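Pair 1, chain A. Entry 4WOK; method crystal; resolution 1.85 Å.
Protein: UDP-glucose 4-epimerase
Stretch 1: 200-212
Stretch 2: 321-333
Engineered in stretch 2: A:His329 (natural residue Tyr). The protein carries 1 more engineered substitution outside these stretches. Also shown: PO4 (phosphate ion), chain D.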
# COMPACT_ATOMS: atom_id res chain seq x y z
N LEU A 200 -3.02 -0.98 -12.23
CA LEU A 200 -3.86 -1.62 -13.24
C LEU A 200 -5.29 -1.06 -13.28
O LEU A 200 -5.77 -0.67 -14.35
CB LEU A 200 -3.89 -3.13 -12.99
CG LEU A 200 -4.51 -4.06 -14.03
CD1 LEU A 200 -6.01 -4.17 -13.82
CD2 LEU A 200 -4.17 -3.60 -15.45
N ILE A 201 -5.98 -1.04 -12.14
CA ILE A 201 -7.37 -0.60 -12.16
C ILE A 201 -7.51 0.88 -12.56
O ILE A 201 -8.37 1.22 -13.38
CB ILE A 201 -8.04 -0.87 -10.81
CG1 ILE A 201 -8.10 -2.38 -10.56
CG2 ILE A 201 -9.42 -0.26 -10.80
CD1 ILE A 201 -8.74 -2.79 -9.25
N PRO A 202 -6.64 1.76 -12.03
CA PRO A 202 -6.66 3.13 -12.57
C PRO A 202 -6.39 3.22 -14.06
O PRO A 202 -7.06 4.00 -14.73
CB PRO A 202 -5.55 3.82 -11.78
CG PRO A 202 -5.64 3.16 -10.44
CD PRO A 202 -5.86 1.70 -10.77
N ARG A 203 -5.42 2.47 -14.57
CA ARG A 203 -5.13 2.51 -16.00
C ARG A 203 -6.33 2.01 -16.81
O ARG A 203 -6.71 2.61 -17.82
CB ARG A 203 -3.88 1.68 -16.31
CG ARG A 203 -2.57 2.36 -15.89
CD ARG A 203 -1.35 1.52 -16.22
NE ARG A 203 -1.30 1.15 -17.64
CZ ARG A 203 -1.32 -0.11 -18.09
NH1 ARG A 203 -1.38 -1.12 -17.23
NH2 ARG A 203 -1.27 -0.35 -19.40
N ALA A 204 -6.95 0.93 -16.35
CA ALA A 204 -8.10 0.39 -17.08
C ALA A 204 -9.23 1.41 -17.13
O ALA A 204 -9.91 1.57 -18.15
CB ALA A 204 -8.57 -0.92 -16.45
N MET A 205 -9.43 2.13 -16.02
CA MET A 205 -10.49 3.14 -15.95
C MET A 205 -10.18 4.35 -16.82
O MET A 205 -11.05 4.88 -17.51
CB MET A 205 -10.72 3.58 -14.50
CG MET A 205 -11.40 2.52 -13.68
SD MET A 205 -11.61 2.97 -11.95
CE MET A 205 -12.62 1.58 -11.44
N MET A 206 -8.93 4.80 -16.76
CA MET A 206 -8.49 5.90 -17.59
C MET A 206 -8.71 5.57 -19.06
O MET A 206 -9.15 6.41 -19.84
CB MET A 206 -7.02 6.23 -17.33
CG MET A 206 -6.77 6.87 -15.95
SD MET A 206 -5.02 6.86 -15.52
CE MET A 206 -4.39 8.04 -16.72
N ALA A 207 -8.42 4.32 -19.43
CA ALA A 207 -8.58 3.88 -20.82
C ALA A 207 -10.07 3.88 -21.20
O ALA A 207 -10.45 4.38 -22.25
CB ALA A 207 -7.97 2.52 -21.02
N ALA A 208 -10.91 3.34 -20.33
CA ALA A 208 -12.36 3.35 -20.57
C ALA A 208 -12.87 4.78 -20.68
O ALA A 208 -13.78 5.07 -21.44
CB ALA A 208 -13.09 2.60 -19.46
N ALA A 209 -12.25 5.69 -19.93
CA ALA A 209 -12.67 7.09 -19.91
C ALA A 209 -12.09 7.91 -21.06
O ALA A 209 -12.51 9.05 -21.28
CB ALA A 209 -12.29 7.72 -18.59
N GLY A 210 -11.12 7.35 -21.77
CA GLY A 210 -10.52 8.03 -22.91
C GLY A 210 -9.35 8.89 -22.49
O GLY A 210 -8.83 9.68 -23.27
N ARG A 211 -8.94 8.74 -21.23
CA ARG A 211 -7.78 9.46 -20.73
C ARG A 211 -6.51 8.73 -21.15
O ARG A 211 -5.44 9.33 -21.19
CB ARG A 211 -7.86 9.61 -19.21
CG ARG A 211 -9.09 10.40 -18.77
CD ARG A 211 -9.12 10.64 -17.26
NE ARG A 211 -10.18 11.57 -16.88
CZ ARG A 211 -10.29 12.12 -15.67
NH1 ARG A 211 -9.42 11.83 -14.71
NH2 ARG A 211 -11.28 12.97 -15.42
N LEU A 212 -6.64 7.44 -21.43
CA LEU A 212 -5.59 6.66 -22.11
C LEU A 212 -6.20 6.08 -23.38
O LEU A 212 -7.41 5.84 -23.44
CB LEU A 212 -5.06 5.53 -21.22
CG LEU A 212 -4.19 5.89 -20.03
CD1 LEU A 212 -3.87 4.63 -19.24
CD2 LEU A 212 -2.91 6.58 -20.49
N THR A 321 -17.36 -2.69 -4.93
CA THR A 321 -17.05 -1.50 -4.13
C THR A 321 -15.75 -0.83 -4.60
O THR A 321 -15.67 0.39 -4.70
CB THR A 321 -16.94 -1.84 -2.64
OG1 THR A 321 -18.20 -2.33 -2.18
CG2 THR A 321 -16.56 -0.60 -1.83
N ILE A 322 -14.75 -1.65 -4.88
CA ILE A 322 -13.48 -1.13 -5.39
C ILE A 322 -13.74 -0.34 -6.67
O ILE A 322 -13.30 0.81 -6.80
CB ILE A 322 -12.48 -2.27 -5.66
CG1 ILE A 322 -11.98 -2.84 -4.34
CG2 ILE A 322 -11.35 -1.79 -6.55
CD1 ILE A 322 -11.16 -4.10 -4.48
N ILE A 323 -14.48 -0.93 -7.60
CA ILE A 323 -14.71 -0.27 -8.88
C ILE A 323 -15.55 0.98 -8.73
O ILE A 323 -15.21 2.04 -9.25
CB ILE A 323 -15.39 -1.19 -9.89
CG1 ILE A 323 -14.48 -2.37 -10.24
CG2 ILE A 323 -15.76 -0.40 -11.13
CD1 ILE A 323 -13.10 -1.96 -10.67
N ARG A 324 -16.66 0.85 -8.02
CA ARG A 324 -17.60 1.94 -7.83
C ARG A 324 -16.95 3.17 -7.16
O ARG A 324 -17.24 4.32 -7.53
CB ARG A 324 -18.78 1.45 -6.98
CG ARG A 324 -20.07 2.20 -7.21
CD ARG A 324 -21.17 1.64 -6.32
NE ARG A 324 -21.45 0.24 -6.61
CZ ARG A 324 -22.39 -0.17 -7.46
NH1 ARG A 324 -23.14 0.71 -8.11
NH2 ARG A 324 -22.58 -1.47 -7.66
N THR A 325 -16.08 2.96 -6.19
CA THR A 325 -15.51 4.10 -5.48
C THR A 325 -14.35 4.74 -6.24
O THR A 325 -14.10 5.93 -6.10
CB THR A 325 -15.07 3.72 -4.04
OG1 THR A 325 -14.11 2.66 -4.08
CG2 THR A 325 -16.27 3.27 -3.25
N ALA A 326 -13.65 3.96 -7.05
CA ALA A 326 -12.53 4.50 -7.82
C ALA A 326 -12.98 5.23 -9.08
O ALA A 326 -12.43 6.27 -9.44
CB ALA A 326 -11.55 3.40 -8.17
N ALA A 327 -14.00 4.68 -9.74
CA ALA A 327 -14.41 5.16 -11.07
C ALA A 327 -14.60 6.69 -11.20
O ALA A 327 -14.12 7.28 -12.17
CB ALA A 327 -15.67 4.43 -11.50
N PRO A 328 -15.28 7.34 -10.23
CA PRO A 328 -15.48 8.79 -10.38
C PRO A 328 -14.20 9.62 -10.40
O PRO A 328 -14.22 10.77 -10.85
CB PRO A 328 -16.31 9.16 -9.14
CG PRO A 328 -17.02 7.90 -8.79
CD PRO A 328 -16.02 6.82 -9.07
N HIS A 329 -13.10 9.04 -9.94
CA HIS A 329 -11.85 9.77 -9.93
C HIS A 329 -11.10 9.68 -11.25
O HIS A 329 -10.10 10.37 -11.44
CB HIS A 329 -10.96 9.27 -8.79
CG HIS A 329 -11.52 9.58 -7.43
ND1 HIS A 329 -11.40 10.82 -6.85
CD2 HIS A 329 -12.22 8.81 -6.57
CE1 HIS A 329 -11.99 10.80 -5.67
NE2 HIS A 329 -12.49 9.60 -5.47
N PHE A 330 -11.57 8.84 -12.17
CA PHE A 330 -10.86 8.68 -13.43
C PHE A 330 -11.76 8.97 -14.62
O PHE A 330 -11.62 8.35 -15.66
CB PHE A 330 -10.27 7.28 -13.53
CG PHE A 330 -9.26 6.98 -12.46
CD1 PHE A 330 -7.99 7.53 -12.51
CD2 PHE A 330 -9.59 6.15 -11.40
CE1 PHE A 330 -7.06 7.28 -11.51
CE2 PHE A 330 -8.66 5.89 -10.40
CZ PHE A 330 -7.39 6.45 -10.45
N GLY A 331 -12.68 9.91 -14.46
CA GLY A 331 -13.50 10.37 -15.56
C GLY A 331 -14.66 9.47 -15.91
O GLY A 331 -15.19 9.55 -17.01
N LEU A 332 -15.07 8.61 -14.98
CA LEU A 332 -16.19 7.70 -15.23
C LEU A 332 -17.36 8.03 -14.31
O LEU A 332 -17.21 8.73 -13.31
CB LEU A 332 -15.76 6.24 -15.05
CG LEU A 332 -14.67 5.79 -16.04
CD1 LEU A 332 -14.16 4.39 -15.71
CD2 LEU A 332 -15.21 5.83 -17.47
N GLU A 333 -18.54 7.53 -14.67
CA GLU A 333 -19.74 7.73 -13.86
C GLU A 333 -20.34 6.37 -13.52
O GLU A 333 -20.46 5.50 -14.38
CB GLU A 333 -20.76 8.60 -14.60
P PO4 D . -10.53 14.07 -9.38
O1 PO4 D . -11.82 14.61 -8.80
O2 PO4 D . -10.66 13.93 -10.89
O3 PO4 D . -10.25 12.73 -8.73
O4 PO4 D . -9.40 15.02 -9.07
O HOH W 1 -12.66 12.37 -12.64

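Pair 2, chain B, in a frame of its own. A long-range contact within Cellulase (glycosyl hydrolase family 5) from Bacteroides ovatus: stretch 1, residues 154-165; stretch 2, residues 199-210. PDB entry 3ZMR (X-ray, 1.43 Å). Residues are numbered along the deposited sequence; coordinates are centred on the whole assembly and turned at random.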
# COMPACT_ATOMS: atom_id res chain seq x y z
N THR B 154 -25.36 2.44 6.69
CA THR B 154 -24.41 3.56 6.53
C THR B 154 -23.64 3.74 7.84
O THR B 154 -24.27 3.82 8.90
CB THR B 154 -25.17 4.86 6.20
OG1 THR B 154 -26.04 4.59 5.10
CG2 THR B 154 -24.21 5.98 5.81
N PRO B 155 -22.29 3.85 7.79
CA PRO B 155 -21.54 4.19 8.98
C PRO B 155 -22.08 5.47 9.60
O PRO B 155 -22.45 6.41 8.89
CB PRO B 155 -20.11 4.34 8.46
CG PRO B 155 -20.06 3.40 7.32
CD PRO B 155 -21.40 3.60 6.65
N ASN B 156 -22.11 5.49 10.92
CA ASN B 156 -22.69 6.59 11.67
C ASN B 156 -21.83 7.03 12.86
O ASN B 156 -20.81 6.41 13.20
CB ASN B 156 -24.12 6.23 12.09
CG ASN B 156 -24.18 5.02 13.00
OD1 ASN B 156 -23.26 4.74 13.75
ND2 ASN B 156 -25.30 4.32 12.97
N LYS B 157 -22.25 8.12 13.48
CA LYS B 157 -21.52 8.72 14.60
C LYS B 157 -21.40 7.74 15.78
O LYS B 157 -20.34 7.58 16.35
CB LYS B 157 -22.21 10.04 15.04
CG LYS B 157 -21.82 10.63 16.39
CD LYS B 157 -22.57 11.95 16.66
CE LYS B 157 -22.45 12.42 18.11
NZ LYS B 157 -23.08 11.47 19.08
N VAL B 158 -22.49 7.06 16.14
CA VAL B 158 -22.41 6.19 17.30
C VAL B 158 -21.46 5.00 17.05
O VAL B 158 -20.81 4.51 17.99
CB VAL B 158 -23.79 5.69 17.81
CG1 VAL B 158 -24.61 6.88 18.32
CG2 VAL B 158 -24.53 4.91 16.76
N LEU B 159 -21.37 4.52 15.80
CA LEU B 159 -20.41 3.46 15.50
C LEU B 159 -18.97 3.94 15.76
O LEU B 159 -18.19 3.28 16.43
CB LEU B 159 -20.53 3.00 14.03
CG LEU B 159 -19.47 2.01 13.57
CD1 LEU B 159 -19.52 0.74 14.44
CD2 LEU B 159 -19.64 1.70 12.08
N PHE B 160 -18.64 5.10 15.20
CA PHE B 160 -17.27 5.61 15.37
C PHE B 160 -16.95 5.95 16.81
O PHE B 160 -15.84 5.71 17.25
CB PHE B 160 -17.00 6.80 14.44
CG PHE B 160 -17.02 6.42 12.98
CD1 PHE B 160 -16.14 5.43 12.50
CD2 PHE B 160 -17.91 7.01 12.08
CE1 PHE B 160 -16.13 5.08 11.16
CE2 PHE B 160 -17.91 6.64 10.74
CZ PHE B 160 -17.02 5.69 10.28
N GLU B 161 -17.94 6.48 17.54
CA GLU B 161 -17.77 6.71 18.96
C GLU B 161 -17.54 5.42 19.75
O GLU B 161 -16.72 5.37 20.66
CB GLU B 161 -18.96 7.49 19.54
CG GLU B 161 -18.99 8.93 19.05
CD GLU B 161 -20.17 9.72 19.53
OE1 GLU B 161 -21.21 9.12 19.89
OE2 GLU B 161 -20.04 10.96 19.50
N GLY B 162 -18.23 4.36 19.35
CA GLY B 162 -18.05 3.06 20.01
C GLY B 162 -16.68 2.47 19.75
O GLY B 162 -16.05 1.89 20.63
N ILE B 163 -16.22 2.61 18.50
CA ILE B 163 -14.86 2.17 18.13
C ILE B 163 -13.81 2.86 19.00
O ILE B 163 -12.91 2.21 19.58
CB ILE B 163 -14.62 2.35 16.62
CG1 ILE B 163 -15.46 1.35 15.81
CG2 ILE B 163 -13.13 2.25 16.25
CD1 ILE B 163 -15.54 1.72 14.33
N LYS B 164 -13.91 4.19 19.09
CA LYS B 164 -12.99 4.96 19.92
C LYS B 164 -13.05 4.56 21.39
O LYS B 164 -12.04 4.35 22.04
CB LYS B 164 -13.26 6.43 19.76
CG LYS B 164 -12.35 7.37 20.54
CD LYS B 164 -10.99 7.54 19.89
CE LYS B 164 -10.07 8.39 20.77
NZ LYS B 164 -8.78 8.58 20.10
N ALA B 165 -14.28 4.41 21.89
CA ALA B 165 -14.49 4.08 23.30
C ALA B 165 -13.92 2.72 23.71
O ALA B 165 -13.47 2.55 24.84
CB ALA B 165 -15.98 4.15 23.62
N ALA B 199 -19.06 12.48 4.59
CA ALA B 199 -19.81 12.56 5.84
C ALA B 199 -19.32 11.49 6.86
O ALA B 199 -19.21 11.73 8.06
CB ALA B 199 -21.30 12.40 5.59
N ALA B 200 -18.99 10.31 6.34
CA ALA B 200 -18.49 9.22 7.20
C ALA B 200 -17.09 9.54 7.71
O ALA B 200 -16.77 9.34 8.87
CB ALA B 200 -18.50 7.91 6.45
N VAL B 201 -16.24 10.07 6.83
CA VAL B 201 -14.90 10.48 7.22
C VAL B 201 -14.96 11.55 8.33
O VAL B 201 -14.29 11.46 9.34
CB VAL B 201 -14.10 10.98 6.01
CG1 VAL B 201 -12.83 11.70 6.46
CG2 VAL B 201 -13.80 9.83 5.06
N LYS B 202 -15.81 12.56 8.12
CA LYS B 202 -15.98 13.62 9.11
C LYS B 202 -16.46 13.06 10.47
O LYS B 202 -15.94 13.41 11.55
CB LYS B 202 -16.96 14.69 8.58
CG LYS B 202 -17.08 15.90 9.48
CD LYS B 202 -18.05 16.94 8.93
CE LYS B 202 -17.99 18.22 9.76
NZ LYS B 202 -18.23 17.99 11.22
N ALA B 203 -17.44 12.15 10.43
CA ALA B 203 -17.93 11.53 11.68
C ALA B 203 -16.82 10.76 12.42
O ALA B 203 -16.68 10.84 13.63
CB ALA B 203 -19.10 10.61 11.37
N ALA B 204 -16.00 10.04 11.65
CA ALA B 204 -14.90 9.26 12.24
C ALA B 204 -13.85 10.20 12.87
O ALA B 204 -13.34 9.98 13.97
CB ALA B 204 -14.27 8.36 11.20
N LEU B 205 -13.50 11.24 12.13
CA LEU B 205 -12.54 12.21 12.64
C LEU B 205 -13.06 12.93 13.90
O LEU B 205 -12.33 13.16 14.86
CB LEU B 205 -12.21 13.23 11.56
CG LEU B 205 -11.33 12.71 10.40
CD1 LEU B 205 -11.33 13.74 9.28
CD2 LEU B 205 -9.91 12.35 10.79
N ASP B 206 -14.33 13.32 13.84
CA ASP B 206 -14.95 14.01 14.99
C ASP B 206 -15.01 13.13 16.26
O ASP B 206 -14.99 13.64 17.37
CB ASP B 206 -16.33 14.55 14.65
CG ASP B 206 -16.31 15.70 13.62
OD1 ASP B 206 -15.25 16.27 13.33
OD2 ASP B 206 -17.40 16.05 13.12
N ALA B 207 -15.07 11.81 16.06
CA ALA B 207 -15.01 10.84 17.15
C ALA B 207 -13.63 10.65 17.73
O ALA B 207 -13.45 9.96 18.72
CB ALA B 207 -15.59 9.50 16.69
N GLY B 208 -12.63 11.24 17.10
CA GLY B 208 -11.28 11.23 17.62
C GLY B 208 -10.39 10.16 17.01
O GLY B 208 -9.34 9.85 17.56
N LEU B 209 -10.80 9.62 15.88
CA LEU B 209 -10.02 8.57 15.21
C LEU B 209 -9.09 9.09 14.10
O LEU B 209 -9.41 10.07 13.42
CB LEU B 209 -10.99 7.57 14.59
CG LEU B 209 -11.89 6.83 15.58
CD1 LEU B 209 -13.02 6.15 14.82
CD2 LEU B 209 -11.06 5.80 16.37
N TYR B 210 -7.97 8.40 13.89
CA TYR B 210 -7.29 8.42 12.59
C TYR B 210 -8.16 7.71 11.59
O TYR B 210 -8.79 6.70 11.91
CB TYR B 210 -5.91 7.77 12.65
CG TYR B 210 -4.86 8.57 13.38
CD1 TYR B 210 -4.05 9.46 12.71
CD2 TYR B 210 -4.64 8.39 14.74
CE1 TYR B 210 -3.06 10.17 13.36
CE2 TYR B 210 -3.68 9.12 15.41
CZ TYR B 210 -2.90 10.03 14.70
OH TYR B 210 -1.92 10.76 15.35

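Both pairs set one helix against the last part of a second helix and what follows it. In pair 1 A:Ala327 to A:His329 form a 3-10 segment, where the matched B:Ala204 to B:Asp206 are helical. Over 14 central residues the backbones superpose with an RMSD of 0.6 Å. The matched positions run from A:Ile201 to A:Gly210 on B:Asn156 to B:Ala165, and from A:Ala327 to A:Glu333 on B:Ala204 to B:Tyr210. The helix axes themselves differ more. They cross at -55° with a closest approach of 11.2 Å in pair 1, and at -36° and 8.6 Å in pair 2.

The central match is A:Met205 with B:Phe160. Both point toward the other stretch, and both have chi1 in the m well. In pair 1 the long, flexible methionine reaches several neighbours. A:Met205 SD lies 3.8 Å from A:Ala326 CB, and A:Met205 CE lies 3.7 Å from A:Ile323 CD1. In pair 2 a flat ring fills the place. B:Ala204 CB sits over its face, 3.6 Å from the centroid of the B:Phe160 ring, in a CH-pi contact. B:Ala204 matches A:Ala327, whose CA is 3.7 Å from A:Met205 SD.

The aromatic residue is on the opposite partner in pair 1. A:Phe330 matches the small B:Ala207. Its ring takes A:Pro202 CA over one face, and A:Pro202 CB approaches A:Phe330 CZ to 3.5 Å. A:Met206 CG is 3.7 Å from A:Phe330 CD1. In pair 2 B:Ala207 CB instead packs 3.8 Å from B:Phe160 CB. Each contact thus packs one phenylalanine into the interface, from stretch 1 in pair 2 and from stretch 2 in pair 1.

A leucine takes the same place and rotamer in both pairs: A:Leu332 and B:Leu209, both m, t. A:Leu332 CD1 is 3.7 Å from A:Met205 CB, and B:Leu209 CD1 is 4.0 Å from B:Phe160 CD1.

The next match is A:Ala209 with B:Lys164. A:Ala209 CB fits closely against the backbone of the other stretch, 3.1 Å from A:Phe330 O. The lysine extends further, and B:Lys164 NZ donates a hydrogen bond to B:Gly208 O at 2.9 Å. Pair 1 has no direct hydrogen bond between its stretches.

A:Gly331 and B:Gly208 also match, both with positive phi. A CB on A:Gly331 would fall 2.6 Å from A:Arg211 NE, a clash. One on B:Gly208 would lie 3.4 Å from B:Lys164 CE, which is tight. Within pair 1, a water accepts a weak hydrogen bond from A:Arg211 NH2 (3.2 Å) and a hydrogen bond from A:Gly331 N (3.1 Å).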